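Local coordinates for cyclopenase asqI (Emericella nidulans, PDB 5YY3), which catalyses the zinc-dependent ring contraction of 4'-methoxycyclopenin to 4'-methoxyviridicatin, with loss of methyl isocyanate, in aspoquinolone biosynthesis, at residues C231-L236 / V565-G570. Sequence-based numbering, arbitrary orientation.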
# COMPACT_ATOMS: atom_id res chain seq x y z
N CYS A 231 7.81 5.98 -12.94
CA CYS A 231 8.50 6.75 -11.91
C CYS A 231 7.86 6.51 -10.54
O CYS A 231 8.54 6.48 -9.51
CB CYS A 231 8.48 8.23 -12.27
SG CYS A 231 9.30 8.61 -13.85
N TRP A 232 6.55 6.32 -10.52
CA TRP A 232 5.86 6.04 -9.28
C TRP A 232 5.72 4.54 -9.07
O TRP A 232 5.04 4.10 -8.15
CB TRP A 232 4.49 6.70 -9.28
CG TRP A 232 4.57 8.18 -9.38
CD1 TRP A 232 4.38 8.94 -10.50
CD2 TRP A 232 4.85 9.10 -8.31
NE1 TRP A 232 4.51 10.27 -10.19
CE2 TRP A 232 4.80 10.40 -8.86
CE3 TRP A 232 5.13 8.94 -6.95
CZ2 TRP A 232 5.02 11.55 -8.09
CZ3 TRP A 232 5.37 10.09 -6.17
CH2 TRP A 232 5.31 11.37 -6.75
N SER A 233 6.35 3.76 -9.95
CA SER A 233 6.30 2.30 -9.89
C SER A 233 4.90 1.76 -10.13
O SER A 233 4.56 0.70 -9.62
CB SER A 233 6.84 1.78 -8.55
OG SER A 233 8.26 1.83 -8.52
N LEU A 234 4.10 2.48 -10.91
CA LEU A 234 2.75 2.03 -11.27
C LEU A 234 2.78 1.18 -12.55
O LEU A 234 3.75 1.18 -13.28
CB LEU A 234 1.82 3.24 -11.43
CG LEU A 234 1.73 4.15 -10.20
CD1 LEU A 234 0.85 5.36 -10.47
CD2 LEU A 234 1.19 3.35 -9.04
N PRO A 235 1.71 0.41 -12.80
CA PRO A 235 1.78 -0.42 -14.00
C PRO A 235 1.78 0.35 -15.32
O PRO A 235 1.37 1.51 -15.38
CB PRO A 235 0.52 -1.31 -13.88
CG PRO A 235 -0.25 -0.80 -12.75
CD PRO A 235 0.65 -0.02 -11.87
N LEU A 236 2.27 -0.31 -16.36
CA LEU A 236 2.17 0.24 -17.70
C LEU A 236 0.69 0.22 -18.10
O LEU A 236 -0.12 -0.51 -17.52
CB LEU A 236 3.03 -0.58 -18.67
CG LEU A 236 4.56 -0.53 -18.56
CD1 LEU A 236 5.21 -1.58 -19.46
CD2 LEU A 236 5.12 0.86 -18.86
N VAL A 565 9.10 12.84 -14.05
CA VAL A 565 9.21 13.26 -12.66
C VAL A 565 10.43 12.61 -11.94
O VAL A 565 11.04 13.23 -11.06
CB VAL A 565 7.89 12.97 -11.89
CG1 VAL A 565 7.60 11.48 -11.83
CG2 VAL A 565 7.89 13.58 -10.48
N GLY A 566 10.79 11.39 -12.32
CA GLY A 566 11.93 10.71 -11.72
C GLY A 566 11.61 10.07 -10.38
O GLY A 566 10.45 9.93 -10.00
N LYS A 567 12.66 9.67 -9.66
CA LYS A 567 12.49 9.08 -8.33
C LYS A 567 13.30 9.83 -7.28
O LYS A 567 14.30 10.47 -7.61
CB LYS A 567 12.89 7.61 -8.35
CG LYS A 567 11.90 6.75 -9.13
CD LYS A 567 12.47 5.38 -9.44
CE LYS A 567 11.37 4.41 -9.82
NZ LYS A 567 11.93 3.04 -9.93
N VAL A 568 12.87 9.75 -6.02
CA VAL A 568 13.54 10.48 -4.93
C VAL A 568 15.03 10.15 -4.90
O VAL A 568 15.87 11.05 -4.77
CB VAL A 568 12.89 10.16 -3.56
CG1 VAL A 568 13.75 10.74 -2.40
CG2 VAL A 568 11.46 10.71 -3.51
N GLU A 569 15.35 8.87 -5.08
CA GLU A 569 16.73 8.40 -5.06
C GLU A 569 17.48 8.67 -6.36
O GLU A 569 18.69 8.42 -6.43
CB GLU A 569 16.76 6.89 -4.78
CG GLU A 569 16.34 6.02 -5.95
CD GLU A 569 14.88 5.59 -5.89
OE1 GLU A 569 14.05 6.26 -5.22
OE2 GLU A 569 14.57 4.56 -6.53
N GLY A 570 16.78 9.17 -7.39
CA GLY A 570 17.40 9.47 -8.67
C GLY A 570 17.22 8.34 -9.67
O GLY A 570 17.89 7.31 -9.59
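Cys231 and Trp232, at the Schellman-capped C-terminal end of helix 210-231, pack against Val565, Gly566 and Lys567 in the loop before strand 571-580. The contact joins the helical, hemocyanin-like metal-binding part of the chain to its Ig-like beta part, away from the zinc site. The CB of Val565 points toward the helix end, and with chi1 at 64° CG1 lies between its own backbone N and carbonyl carbon. That methyl touches CB of Cys231 at 3.4 Å and, in a direction roughly perpendicular to this, NE1 of Trp232 at 3.7 Å. The indole and the valine side chain cross at about a right angle, the methyl approaching the ring obliquely. NE1 is hydrogen-bonded to Tyr175 OH and meets the methyl by van der Waals contact, while Leu448 of strand 443-449 touches both side chains. With chi1 at -60°, SG of Cys231 lies anti to its carbonyl carbon, where it accepts a weak, bent hydrogen bond from Gly566 N (3.5 Å, 144°). Arg645 ties the two backbones together: its NH1 is hydrogen-bonded to the carbonyl oxygens of both Cys231 and Gly566, and the residue also makes a cation-pi contact with Trp232. Lys567, extended beyond CG, runs past the helix end, its CG 3.4 Å and its CE 3.5 Å from Cys231 O; NZ ends 4.1 Å from Ser233 OG, too long for a hydrogen bond.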